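Local atomic coordinates of [Ribosomal protein bS18]-alanine N-acetyltransferase (Escherichia coli O157:H7, PDB entry 5ISV), a protein that probably acetylates the N-terminal alanine of ribosomal protein bS18, taking the acetyl group from acetyl-CoA. Residues Gln20-Phe25 / Val71-Gln76; Arg105-Ala110 / Gly135-Ile140; Tyr16-Arg21 / Gly49-Phe54. All coordinates share one frame; numbering follows the deposited sequence.

In the fold
Contacts 1 and 3 both start from helix 12-22 and share Gln20 and Arg21; their centres lie about 7 Å apart. Along the chain the helix first meets strand 50-60 in contact 3, then the loop after strand 63-71 in contact 1, whose backbone is tied to contact 3 between Asp72 and Ala52. Contact 2 forms later, where strand 99-105 ends beside strand 136-145, its centre about 17 Å from that of contact 1 and 23 Å from that of contact 3. All three reach the mixed sheet of the GNAT fold or its connections. A cation-pi contact of Phe25 with Arg105 bridges contacts 1 and 2, which contain Val71 and Asn108, respectively, predicted acetyl-CoA-binding residues.

Contact 1. Residues Gln20-Phe25 / Val71-Gln76; sequences QRAHAF and VDPDYQ
Asp72 OD1 is gripped by two donors, one from each segment, and so couples an Asx turn to a salt bridge between the end of helix 12-22 and the loop after strand 63-71 of the GNAT fold. From its own loop Asp72 OD1 accepts the backbone N of Asp74 at 3.0 Å through its anti lone pair, which closes the Asx turn. From the helix Arg21 NH2 meets Asp72 OD1 at 2.9 Å on the syn lone pair, almost perfectly straight at 176°. The neighbouring oxygen, Asp72 OD2, takes Arg21 NE at 2.7 Å, also on its syn side. This is the side-on bidentate grip of arginine on a carboxylate, with the two planes only 16° apart; the bend in the Arg21 chain at chi3 (49°) helps turn the guanidinium edge to the acid. Asp74 OD2 lies 3.3 Å from Arg21 NH2, its carboxylate steeply turned, a long, weak ion pair that adds to the network beside the dominant bidentate one. Such a network would probably favour an ionised Asp72. The loop leads on to helix 80-94, and Val71 at its start is a predicted acetyl-CoA-binding residue. Pro73 CG lies over one face of the guanidinium, and the proline packs on the backbone and CB of Arg21: Pro73 CG is 3.6 Å from Arg21 O, and Pro73 CD 3.8 Å from Arg21 CB.

Contact 2. Residues Arg105-Ala110 / Gly135-Ile140; sequences RASNAA and GREDAI
Arg105 and Glu137 lie roughly perpendicular, with guanidinium and carboxylate planes 62° apart, so the pair meets through one oxygen and not as a flat bidentate clasp. Arg105 runs out extended from CG to NE, and Glu137 OE1 lies along it, 3.3 Å from Arg105 CG, before receiving NH1 at 2.9 Å. That bond enters near the guanidinium plane and uses the anti lone pair of the acid. The backbone O of Pro131 is a main partner of Arg105 NH1, with Glu137 OE1 beside it, while the guanidinium makes a cation-pi contact with Phe25.

The other carboxylate oxygen faces the turn. Ser107 OG donates to Glu137 OE2 at 2.7 Å on the syn lone pair, and Ser107 N reaches the same oxygen at 3.0 Å from above the carboxylate plane. Two torsions set up this grasp: Glu137 CG sits in the crowded position between backbone N and carbonyl carbon (chi1 75°) with an extended chain beyond, and Ser107 OG takes the equivalent place on its own residue. With both oxygens engaged, rotation of the carboxylate should be well restricted.

Along the strands, Arg105 and Ala139 form an antiparallel non-hydrogen-bonded pair, and Ala106 N donates to Asp138 O at 2.9 Å. Ala106 CB packs against Ile140 CD1 at 4.1 Å, while Asp138 OD1 turns to Asn128 N. Strand 99-105 thus ends in a type I turn, Arg105 to Asn108, held by the Glu137 side chain from strand 136-145. Asn108, a predicted acetyl-CoA-binding residue, N-caps helix 109-117 through OD1 and Ala111 N: the strand-turn-helix passage of the GNAT fold.

Contact 3. Residues Tyr16-Arg21 / Gly49-Phe54; sequences YHIEQR and GKMAAF
Met51 and Phe54, three residues apart in one strand, both turn their side chains toward helix 16-21, which regular alternation would forbid. The cause is a classic beta bulge: Ala52 and Ala53 together face Leu45 of the neighbouring strand, and their methyls point away from the helix. Ile18, the residue that buries the most area in the contact, packs between Met51 and Phe54. Ile18 CD1 reaches furthest, the chain running anti at chi2 (174°), and touches Met51 CG at 3.6 Å as well as Met51 O at 3.5 Å. The other branch, Ile18 CG2, lies obliquely to the Phe54 ring, 3.9 Å from CE2, as the two side chains run antiparallel alongside one another.

Glu19 adds a buried acid. Its chain, bent at chi2 (80°), brings Glu19 OE1 to the ring edge, in plane and 3.4 Å from Phe54 CZ, an approach that is probably favourable, since the ring rim carries slight positive charge. The charge has polar partners too: OE1 bonds Asn68 ND2, and OE2 bonds Trp27 N and His23 ND1.

The helix crosses the strand at -73°, with 8.8 Å between the short axes. Phe54 also meets Phe32 of helix 29-34 edge-to-face, and Ile18 leans on Ala70 of strand 63-71, so helix 12-22 packs across two adjacent strands with helix 29-34 beside it.

Contact 1. Residues Gln20-Phe25 / Val71-Gln76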
ATOM      1  N   GLN A  20       4.465   3.183 -14.528  1.00 27.46           N
ATOM      2  CA  GLN A  20       5.579   3.363 -15.490  1.00 26.49           C
ATOM      3  C   GLN A  20       6.497   4.530 -15.201  1.00 27.82           C
ATOM      4  O   GLN A  20       7.695   4.504 -15.485  1.00 29.00           O
ATOM      5  CB  GLN A  20       5.035   3.578 -16.915  1.00 26.89           C
ATOM      6  CG  GLN A  20       4.156   2.494 -17.455  1.00 28.50           C
ATOM      7  CD  GLN A  20       4.590   1.103 -17.047  1.00 30.29           C
ATOM      8  OE1 GLN A  20       5.698   0.645 -17.375  1.00 32.58           O
ATOM      9  NE2 GLN A  20       3.736   0.442 -16.273  1.00 32.84           N
ATOM     10  N   ARG A  21       5.908   5.580 -14.666  1.00 26.07           N
ATOM     11  CA  ARG A  21       6.624   6.787 -14.372  1.00 27.98           C
ATOM     12  C   ARG A  21       7.311   6.672 -13.026  1.00 27.92           C
ATOM     13  O   ARG A  21       8.397   7.203 -12.864  1.00 31.48           O
ATOM     14  CB  ARG A  21       5.624   7.954 -14.427  1.00 27.64           C
ATOM     15  CG  ARG A  21       5.116   8.252 -15.840  1.00 27.11           C
ATOM     16  CD  ARG A  21       3.887   9.164 -15.842  1.00 27.39           C
ATOM     17  NE  ARG A  21       4.093  10.319 -14.995  1.00 27.34           N
ATOM     18  CZ  ARG A  21       4.804  11.396 -15.319  1.00 28.62           C
ATOM     19  NH1 ARG A  21       5.420  11.481 -16.491  1.00 31.01           N
ATOM     20  NH2 ARG A  21       4.916  12.374 -14.420  1.00 31.75           N
ATOM     21  N   ALA A  22       6.678   5.968 -12.075  1.00 24.61           N
ATOM     22  CA  ALA A  22       7.131   5.927 -10.679  1.00 23.35           C
ATOM     23  C   ALA A  22       8.094   4.800 -10.296  1.00 24.71           C
ATOM     24  O   ALA A  22       8.986   4.973  -9.472  1.00 27.04           O
ATOM     25  CB  ALA A  22       5.923   5.882  -9.768  1.00 23.14           C
ATOM     26  N   HIS A  23       7.904   3.656 -10.911  1.00 24.00           N
ATOM     27  CA  HIS A  23       8.672   2.456 -10.494  1.00 23.92           C
ATOM     28  C   HIS A  23       9.627   1.941 -11.563  1.00 27.65           C
ATOM     29  O   HIS A  23       9.221   1.804 -12.709  1.00 30.43           O
ATOM     30  CB  HIS A  23       7.674   1.367 -10.107  1.00 23.60           C
ATOM     31  CG  HIS A  23       6.988   1.608  -8.803  1.00 22.21           C
ATOM     32  ND1 HIS A  23       5.915   0.857  -8.365  1.00 21.82           N
ATOM     33  CD2 HIS A  23       7.298   2.438  -7.774  1.00 22.53           C
ATOM     34  CE1 HIS A  23       5.549   1.264  -7.163  1.00 20.51           C
ATOM     35  NE2 HIS A  23       6.374   2.222  -6.785  1.00 21.44           N
ATOM     36  N   ALA A  24      10.879   1.648 -11.179  1.00 26.50           N
ATOM     37  CA  ALA A  24      11.877   1.024 -12.067  1.00 29.16           C
ATOM     38  C   ALA A  24      11.611  -0.435 -12.434  1.00 29.47           C
ATOM     39  O   ALA A  24      12.120  -0.902 -13.455  1.00 31.03           O
ATOM     40  CB  ALA A  24      13.264   1.141 -11.474  1.00 30.94           C
ATOM     41  N   PHE A  25      10.838  -1.138 -11.595  1.00 28.80           N
ATOM     42  CA  PHE A  25      10.498  -2.550 -11.776  1.00 29.40           C
ATOM     43  C   PHE A  25       8.979  -2.554 -11.818  1.00 27.96           C
ATOM     44  O   PHE A  25       8.320  -3.050 -10.908  1.00 26.18           O
ATOM     45  CB  PHE A  25      11.060  -3.433 -10.623  1.00 28.30           C
ATOM     46  CG  PHE A  25      12.549  -3.386 -10.503  1.00 31.19           C
ATOM     47  CD1 PHE A  25      13.169  -2.350  -9.817  1.00 31.39           C
ATOM     48  CD2 PHE A  25      13.342  -4.409 -11.050  1.00 32.40           C
ATOM     49  CE1 PHE A  25      14.538  -2.281  -9.761  1.00 35.61           C
ATOM     50  CE2 PHE A  25      14.717  -4.364 -10.952  1.00 37.43           C
ATOM     51  CZ  PHE A  25      15.315  -3.298 -10.302  1.00 39.66           C
ATOM     52  N   VAL A  71       3.272   6.907  -6.080  0.50 16.96           N
ATOM     53  CA  VAL A  71       2.937   8.337  -6.301  0.50 17.56           C
ATOM     54  C   VAL A  71       3.623   8.786  -7.581  0.50 18.40           C
ATOM     55  O   VAL A  71       4.811   8.554  -7.773  0.50 19.80           O
ATOM     56  CB  VAL A  71       3.340   9.228  -5.098  0.50 18.15           C
ATOM     57  CG1 VAL A  71       3.152  10.709  -5.431  0.50 17.76           C
ATOM     58  CG2 VAL A  71       2.491   8.919  -3.872  0.50 19.66           C
ATOM     59  N   ASP A  72       2.870   9.474  -8.444  1.00 19.29           N
ATOM     60  CA  ASP A  72       3.426   9.963  -9.684  1.00 21.41           C
ATOM     61  C   ASP A  72       4.587  10.932  -9.385  1.00 21.49           C
ATOM     62  O   ASP A  72       4.471  11.732  -8.458  1.00 23.49           O
ATOM     63  CB  ASP A  72       2.332  10.671 -10.481  1.00 23.61           C
ATOM     64  CG  ASP A  72       2.799  11.092 -11.821  1.00 27.08           C
ATOM     65  OD1 ASP A  72       3.540  12.099 -11.935  1.00 27.49           O
ATOM     66  OD2 ASP A  72       2.490  10.341 -12.766  1.00 33.95           O
ATOM     67  N   PRO A  73       5.717  10.828 -10.109  1.00 22.25           N
ATOM     68  CA  PRO A  73       6.874  11.673  -9.732  1.00 25.81           C
ATOM     69  C   PRO A  73       6.657  13.195  -9.764  1.00 28.47           C
ATOM     70  O   PRO A  73       7.399  13.912  -9.091  1.00 30.44           O
ATOM     71  CB  PRO A  73       7.983  11.271 -10.720  1.00 31.08           C
ATOM     72  CG  PRO A  73       7.327  10.443 -11.768  1.00 29.91           C
ATOM     73  CD  PRO A  73       6.057   9.885 -11.193  1.00 25.86           C
ATOM     74  N   ASP A  74       5.634  13.666 -10.484  1.00 27.19           N
ATOM     75  CA  ASP A  74       5.237  15.089 -10.475  1.00 29.32           C
ATOM     76  C   ASP A  74       4.615  15.532  -9.161  1.00 29.42           C
ATOM     77  O   ASP A  74       4.391  16.734  -8.963  1.00 31.85           O
ATOM     78  CB  ASP A  74       4.201  15.363 -11.565  1.00 35.18           C
ATOM     79  CG  ASP A  74       4.796  15.407 -12.947  1.00 41.89           C
ATOM     80  OD1 ASP A  74       6.040  15.394 -13.101  1.00 41.66           O
ATOM     81  OD2 ASP A  74       3.992  15.484 -13.898  1.00 47.73           O
ATOM     82  N   TYR A  75       4.307  14.583  -8.280  1.00 26.85           N
ATOM     83  CA  TYR A  75       3.588  14.811  -7.057  1.00 24.97           C
ATOM     84  C   TYR A  75       4.348  14.337  -5.793  1.00 24.55           C
ATOM     85  O   TYR A  75       3.737  14.211  -4.741  1.00 26.76           O
ATOM     86  CB  TYR A  75       2.162  14.244  -7.183  1.00 27.84           C
ATOM     87  CG  TYR A  75       1.341  14.738  -8.420  1.00 31.40           C
ATOM     88  CD1 TYR A  75       1.393  14.080  -9.659  1.00 38.38           C
ATOM     89  CD2 TYR A  75       0.470  15.803  -8.315  1.00 33.89           C
ATOM     90  CE1 TYR A  75       0.636  14.496 -10.766  1.00 37.88           C
ATOM     91  CE2 TYR A  75      -0.297  16.229  -9.406  1.00 38.09           C
ATOM     92  CZ  TYR A  75      -0.235  15.573 -10.636  1.00 36.25           C
ATOM     93  OH  TYR A  75      -1.030  16.111 -11.704  1.00 39.04           O
ATOM     94  N   GLN A  76       5.676  14.210  -5.883  1.00 22.11           N
ATOM     95  CA  GLN A  76       6.503  13.765  -4.744  1.00 23.85           C
ATOM     96  C   GLN A  76       6.664  14.841  -3.642  1.00 21.33           C
ATOM     97  O   GLN A  76       6.666  16.027  -3.910  1.00 28.43           O
ATOM     98  CB  GLN A  76       7.881  13.370  -5.210  1.00 25.11           C
ATOM     99  CG  GLN A  76       7.897  12.025  -5.929  1.00 26.89           C
ATOM    100  CD  GLN A  76       9.224  11.625  -6.559  1.00 31.13           C
ATOM    101  OE1 GLN A  76       9.403  10.439  -6.893  1.00 34.59           O
ATOM    102  NE2 GLN A  76      10.149  12.579  -6.774  1.00 36.01           N
TER
HETATM  103  O   HOH W   1       9.463   7.669  -8.688  1.00 33.01           O

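Contact 2. Residues Arg105-Ala110 / Gly135-Ile140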
ATOM      1  N   ARG A 105      11.612  -2.851  -0.392  1.00 18.51           N
ATOM      2  CA  ARG A 105      13.036  -2.972  -0.673  1.00 19.72           C
ATOM      3  C   ARG A 105      13.870  -2.342   0.422  1.00 18.69           C
ATOM      4  O   ARG A 105      13.619  -1.195   0.810  1.00 20.26           O
ATOM      5  CB  ARG A 105      13.345  -2.333  -2.030  1.00 19.61           C
ATOM      6  CG  ARG A 105      12.892  -3.197  -3.164  1.00 21.03           C
ATOM      7  CD  ARG A 105      12.756  -2.457  -4.475  1.00 20.34           C
ATOM      8  NE  ARG A 105      12.462  -3.340  -5.582  1.00 21.36           N
ATOM      9  CZ  ARG A 105      13.370  -4.004  -6.298  1.00 24.37           C
ATOM     10  NH1 ARG A 105      14.667  -3.890  -6.034  1.00 23.61           N
ATOM     11  NH2 ARG A 105      12.972  -4.803  -7.284  1.00 23.71           N
ATOM     12  N   ALA A 106      14.879  -3.051   0.916  1.00 20.13           N
ATOM     13  CA  ALA A 106      15.683  -2.566   2.046  1.00 20.42           C
ATOM     14  C   ALA A 106      16.391  -1.223   1.785  1.00 21.84           C
ATOM     15  O   ALA A 106      16.700  -0.494   2.720  1.00 25.18           O
ATOM     16  CB  ALA A 106      16.700  -3.616   2.420  1.00 22.74           C
ATOM     17  N   SER A 107      16.675  -0.926   0.514  1.00 22.05           N
ATOM     18  CA  SER A 107      17.387   0.312   0.179  1.00 22.52           C
ATOM     19  C   SER A 107      16.492   1.543   0.256  1.00 23.59           C
ATOM     20  O   SER A 107      17.014   2.660   0.201  1.00 25.50           O
ATOM     21  CB  SER A 107      17.974   0.240  -1.216  1.00 24.51           C
ATOM     22  OG  SER A 107      16.966   0.001  -2.180  1.00 27.15           O
ATOM     23  N   ASN A 108      15.177   1.367   0.380  1.00 21.67           N
ATOM     24  CA  ASN A 108      14.271   2.511   0.455  1.00 20.92           C
ATOM     25  C   ASN A 108      14.150   2.976   1.902  1.00 21.37           C
ATOM     26  O   ASN A 108      13.101   2.841   2.550  1.00 21.47           O
ATOM     27  CB  ASN A 108      12.910   2.202  -0.168  1.00 20.69           C
ATOM     28  CG  ASN A 108      12.116   3.448  -0.487  1.00 21.35           C
ATOM     29  OD1 ASN A 108      12.324   4.536   0.101  1.00 21.92           O
ATOM     30  ND2 ASN A 108      11.217   3.314  -1.435  1.00 24.19           N
ATOM     31  N   ALA A 109      15.232   3.592   2.378  1.00 22.71           N
ATOM     32  CA  ALA A 109      15.307   4.061   3.760  1.00 25.92           C
ATOM     33  C   ALA A 109      14.235   5.112   4.093  1.00 25.68           C
ATOM     34  O   ALA A 109      13.668   5.100   5.185  1.00 25.56           O
ATOM     35  CB  ALA A 109      16.687   4.606   4.039  1.00 28.69           C
ATOM     36  N   ALA A 110      13.953   5.991   3.124  1.00 23.49           N
ATOM     37  CA  ALA A 110      12.935   7.025   3.292  1.00 25.37           C
ATOM     38  C   ALA A 110      11.506   6.455   3.472  1.00 24.39           C
ATOM     39  O   ALA A 110      10.772   6.921   4.344  1.00 26.68           O
ATOM     40  CB  ALA A 110      13.011   7.992   2.112  1.00 27.42           C
ATOM     41  N   GLY A 135      22.520  -6.528  -8.606  1.00 41.99           N
ATOM     42  CA  GLY A 135      22.405  -7.939  -8.234  1.00 37.49           C
ATOM     43  C   GLY A 135      21.082  -8.210  -7.518  1.00 32.90           C
ATOM     44  O   GLY A 135      20.051  -8.304  -8.171  1.00 32.52           O
ATOM     45  N   ARG A 136      21.101  -8.328  -6.181  1.00 31.57           N
ATOM     46  CA  ARG A 136      19.883  -8.594  -5.378  1.00 28.24           C
ATOM     47  C   ARG A 136      19.841  -7.757  -4.082  1.00 26.31           C
ATOM     48  O   ARG A 136      20.872  -7.286  -3.626  1.00 29.75           O
ATOM     49  CB  ARG A 136      19.756 -10.090  -5.088  1.00 31.99           C
ATOM     50  CG  ARG A 136      19.679 -10.921  -6.375  1.00 34.14           C
ATOM     51  CD  ARG A 136      18.939 -12.203  -6.175  1.00 41.00           C
ATOM     52  NE  ARG A 136      17.489 -12.058  -6.053  1.00 37.53           N
ATOM     53  CZ  ARG A 136      16.612 -11.920  -7.050  1.00 39.08           C
ATOM     54  NH1 ARG A 136      15.323 -11.887  -6.750  1.00 36.23           N
ATOM     55  NH2 ARG A 136      16.990 -11.788  -8.319  1.00 40.80           N
ATOM     56  N   GLU A 137      18.648  -7.510  -3.542  1.00 24.60           N
ATOM     57  CA  GLU A 137      18.509  -6.811  -2.260  1.00 24.10           C
ATOM     58  C   GLU A 137      17.401  -7.433  -1.424  1.00 21.79           C
ATOM     59  O   GLU A 137      16.485  -8.091  -1.949  1.00 22.98           O
ATOM     60  CB  GLU A 137      18.289  -5.287  -2.448  1.00 24.07           C
ATOM     61  CG  GLU A 137      16.908  -4.830  -2.905  1.00 23.58           C
ATOM     62  CD  GLU A 137      16.746  -3.313  -2.875  1.00 25.07           C
ATOM     63  OE1 GLU A 137      16.106  -2.798  -3.799  1.00 25.63           O
ATOM     64  OE2 GLU A 137      17.222  -2.668  -1.917  1.00 27.75           O
ATOM     65  N   ASP A 138      17.501  -7.219  -0.124  1.00 20.89           N
ATOM     66  CA  ASP A 138      16.555  -7.764   0.815  1.00 21.37           C
ATOM     67  C   ASP A 138      15.203  -7.068   0.703  1.00 20.89           C
ATOM     68  O   ASP A 138      15.092  -5.877   0.302  1.00 22.35           O
ATOM     69  CB  ASP A 138      17.063  -7.624   2.245  1.00 21.52           C
ATOM     70  CG  ASP A 138      18.361  -8.415   2.534  1.00 24.23           C
ATOM     71  OD1 ASP A 138      18.861  -9.212   1.702  1.00 26.24           O
ATOM     72  OD2 ASP A 138      18.904  -8.176   3.627  1.00 30.73           O
ATOM     73  N   ALA A 139      14.174  -7.806   1.061  1.00 20.67           N
ATOM     74  CA  ALA A 139      12.839  -7.294   1.340  1.00 21.78           C
ATOM     75  C   ALA A 139      12.662  -7.195   2.838  1.00 20.79           C
ATOM     76  O   ALA A 139      13.140  -8.044   3.590  1.00 23.71           O
ATOM     77  CB  ALA A 139      11.798  -8.229   0.771  1.00 20.96           C
ATOM     78  N   ILE A 140      12.036  -6.113   3.295  1.00 20.76           N
ATOM     79  CA  ILE A 140      11.663  -5.972   4.693  1.00 22.32           C
ATOM     80  C   ILE A 140      10.177  -6.150   4.716  1.00 20.37           C
ATOM     81  O   ILE A 140       9.460  -5.414   4.002  1.00 20.78           O
ATOM     82  CB  ILE A 140      12.008  -4.573   5.284  1.00 25.42           C
ATOM     83  CG1 ILE A 140      13.460  -4.180   5.004  1.00 29.43           C
ATOM     84  CG2 ILE A 140      11.695  -4.539   6.769  1.00 28.07           C
ATOM     85  CD1 ILE A 140      14.494  -5.123   5.550  1.00 31.08           C
TER

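Contact 3. Residues Tyr16-Arg21 / Gly49-Phe54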
ATOM      1  N   TYR A  16      -1.761   2.265 -14.118  1.00 22.61           N
ATOM      2  CA  TYR A  16      -0.630   1.736 -14.904  1.00 24.35           C
ATOM      3  C   TYR A  16       0.340   2.819 -15.417  1.00 24.15           C
ATOM      4  O   TYR A  16       1.551   2.675 -15.369  1.00 26.00           O
ATOM      5  CB  TYR A  16      -1.157   0.860 -16.078  1.00 26.54           C
ATOM      6  CG  TYR A  16      -0.076   0.360 -17.004  1.00 30.27           C
ATOM      7  CD1 TYR A  16       0.600  -0.794 -16.699  1.00 33.01           C
ATOM      8  CD2 TYR A  16       0.288   1.051 -18.184  1.00 32.37           C
ATOM      9  CE1 TYR A  16       1.598  -1.289 -17.520  1.00 34.69           C
ATOM     10  CE2 TYR A  16       1.303   0.570 -19.020  1.00 35.37           C
ATOM     11  CZ  TYR A  16       1.964  -0.614 -18.678  1.00 34.34           C
ATOM     12  OH  TYR A  16       2.968  -1.128 -19.481  1.00 34.84           O
ATOM     13  N   HIS A  17      -0.223   3.936 -15.898  1.00 24.38           N
ATOM     14  CA  HIS A  17       0.564   5.073 -16.364  1.00 25.45           C
ATOM     15  C   HIS A  17       1.459   5.642 -15.222  1.00 23.17           C
ATOM     16  O   HIS A  17       2.632   5.924 -15.422  1.00 24.45           O
ATOM     17  CB  HIS A  17      -0.418   6.126 -16.965  1.00 27.00           C
ATOM     18  CG  HIS A  17       0.227   7.396 -17.462  1.00 29.70           C
ATOM     19  ND1 HIS A  17       0.939   7.464 -18.639  1.00 31.50           N
ATOM     20  CD2 HIS A  17       0.272   8.640 -16.924  1.00 34.68           C
ATOM     21  CE1 HIS A  17       1.353   8.704 -18.833  1.00 33.14           C
ATOM     22  NE2 HIS A  17       0.979   9.434 -17.796  1.00 33.55           N
ATOM     23  N   ILE A  18       0.905   5.755 -14.023  1.00 22.55           N
ATOM     24  CA  ILE A  18       1.697   6.154 -12.841  1.00 21.98           C
ATOM     25  C   ILE A  18       2.821   5.156 -12.536  1.00 23.49           C
ATOM     26  O   ILE A  18       3.958   5.525 -12.319  1.00 23.83           O
ATOM     27  CB  ILE A  18       0.778   6.366 -11.624  1.00 21.32           C
ATOM     28  CG1 ILE A  18      -0.106   7.609 -11.863  1.00 21.97           C
ATOM     29  CG2 ILE A  18       1.571   6.520 -10.336  1.00 20.80           C
ATOM     30  CD1 ILE A  18      -1.150   7.880 -10.827  1.00 22.63           C
ATOM     31  N   GLU A  19       2.458   3.890 -12.559  1.00 22.04           N
ATOM     32  CA  GLU A  19       3.432   2.836 -12.282  1.00 23.10           C
ATOM     33  C   GLU A  19       4.678   2.912 -13.229  1.00 23.92           C
ATOM     34  O   GLU A  19       5.819   2.768 -12.748  1.00 25.92           O
ATOM     35  CB  GLU A  19       2.708   1.506 -12.397  1.00 22.89           C
ATOM     36  CG  GLU A  19       3.587   0.278 -12.188  1.00 23.48           C
ATOM     37  CD  GLU A  19       3.861  -0.030 -10.733  1.00 25.87           C
ATOM     38  OE1 GLU A  19       3.261   0.591  -9.854  1.00 25.47           O
ATOM     39  OE2 GLU A  19       4.703  -0.911 -10.458  1.00 31.83           O
ATOM     40  N   GLN A  20       4.465   3.183 -14.528  1.00 27.46           N
ATOM     41  CA  GLN A  20       5.579   3.363 -15.490  1.00 26.49           C
ATOM     42  C   GLN A  20       6.497   4.530 -15.201  1.00 27.82           C
ATOM     43  O   GLN A  20       7.695   4.504 -15.485  1.00 29.00           O
ATOM     44  CB  GLN A  20       5.035   3.578 -16.915  1.00 26.89           C
ATOM     45  CG  GLN A  20       4.156   2.494 -17.455  1.00 28.50           C
ATOM     46  CD  GLN A  20       4.590   1.103 -17.047  1.00 30.29           C
ATOM     47  OE1 GLN A  20       5.698   0.645 -17.375  1.00 32.58           O
ATOM     48  NE2 GLN A  20       3.736   0.442 -16.273  1.00 32.84           N
ATOM     49  N   ARG A  21       5.908   5.580 -14.666  1.00 26.07           N
ATOM     50  CA  ARG A  21       6.624   6.787 -14.372  1.00 27.98           C
ATOM     51  C   ARG A  21       7.311   6.672 -13.026  1.00 27.92           C
ATOM     52  O   ARG A  21       8.397   7.203 -12.864  1.00 31.48           O
ATOM     53  CB  ARG A  21       5.624   7.954 -14.427  1.00 27.64           C
ATOM     54  CG  ARG A  21       5.116   8.252 -15.840  1.00 27.11           C
ATOM     55  CD  ARG A  21       3.887   9.164 -15.842  1.00 27.39           C
ATOM     56  NE  ARG A  21       4.093  10.319 -14.995  1.00 27.34           N
ATOM     57  CZ  ARG A  21       4.804  11.396 -15.319  1.00 28.62           C
ATOM     58  NH1 ARG A  21       5.420  11.481 -16.491  1.00 31.01           N
ATOM     59  NH2 ARG A  21       4.916  12.374 -14.420  1.00 31.75           N
ATOM     60  N   GLY A  49      -7.962  16.970 -10.619  1.00 24.80           N
ATOM     61  CA  GLY A  49      -8.558  16.219 -11.696  1.00 27.01           C
ATOM     62  C   GLY A  49      -7.733  15.104 -12.278  1.00 29.08           C
ATOM     63  O   GLY A  49      -8.255  14.327 -13.123  1.00 36.24           O
ATOM     64  N   LYS A  50      -6.470  14.987 -11.862  1.00 23.18           N
ATOM     65  CA  LYS A  50      -5.586  13.971 -12.420  1.00 23.38           C
ATOM     66  C   LYS A  50      -5.238  12.958 -11.323  1.00 22.07           C
ATOM     67  O   LYS A  50      -4.947  13.324 -10.162  1.00 22.78           O
ATOM     68  CB  LYS A  50      -4.287  14.626 -12.903  1.00 26.12           C
ATOM     69  CG  LYS A  50      -4.511  15.748 -13.907  1.00 28.80           C
ATOM     70  CD  LYS A  50      -5.110  15.205 -15.182  1.00 30.78           C
ATOM     71  CE  LYS A  50      -5.256  16.322 -16.199  1.00 32.96           C
ATOM     72  NZ  LYS A  50      -5.476  15.736 -17.532  1.00 37.51           N
ATOM     73  N   MET A  51      -5.252  11.652 -11.657  1.00 22.55           N
ATOM     74  CA  MET A  51      -4.787  10.690 -10.669  1.00 21.02           C
ATOM     75  C   MET A  51      -3.330  10.965 -10.331  1.00 20.91           C
ATOM     76  O   MET A  51      -2.515  11.130 -11.233  1.00 23.79           O
ATOM     77  CB  MET A  51      -4.943   9.294 -11.209  1.00 21.41           C
ATOM     78  CG  MET A  51      -4.705   8.241 -10.106  1.00 20.49           C
ATOM     79  SD  MET A  51      -4.644   6.511 -10.645  1.00 24.38           S
ATOM     80  CE  MET A  51      -6.323   6.294 -11.220  1.00 25.04           C
ATOM     81  N   ALA A  52      -3.036  11.040  -9.029  1.00 20.24           N
ATOM     82  CA  ALA A  52      -1.701  11.326  -8.557  1.00 20.27           C
ATOM     83  C   ALA A  52      -1.021  10.162  -7.803  1.00 19.74           C
ATOM     84  O   ALA A  52       0.205  10.088  -7.743  1.00 20.64           O
ATOM     85  CB  ALA A  52      -1.740  12.573  -7.692  1.00 20.22           C
ATOM     86  N   ALA A  53      -1.826   9.278  -7.226  1.00 18.51           N
ATOM     87  CA  ALA A  53      -1.288   8.120  -6.478  1.00 17.74           C
ATOM     88  C   ALA A  53      -2.356   7.032  -6.419  1.00 17.74           C
ATOM     89  O   ALA A  53      -3.540   7.281  -6.573  1.00 19.32           O
ATOM     90  CB  ALA A  53      -0.868   8.566  -5.087  1.00 18.32           C
ATOM     91  N   PHE A  54      -1.899   5.791  -6.174  1.00 16.44           N
ATOM     92  CA  PHE A  54      -2.844   4.692  -5.949  1.00 16.36           C
ATOM     93  C   PHE A  54      -2.229   3.703  -4.937  1.00 16.00           C
ATOM     94  O   PHE A  54      -1.031   3.715  -4.741  1.00 16.29           O
ATOM     95  CB  PHE A  54      -3.137   3.917  -7.260  1.00 18.49           C
ATOM     96  CG  PHE A  54      -1.944   3.219  -7.832  1.00 18.42           C
ATOM     97  CD1 PHE A  54      -1.570   1.943  -7.356  1.00 19.47           C
ATOM     98  CD2 PHE A  54      -1.150   3.790  -8.795  1.00 19.40           C
ATOM     99  CE1 PHE A  54      -0.452   1.356  -7.837  1.00 20.46           C
ATOM    100  CE2 PHE A  54      -0.038   3.177  -9.292  1.00 20.65           C
ATOM    101  CZ  PHE A  54       0.320   1.935  -8.807  1.00 19.69           C
TER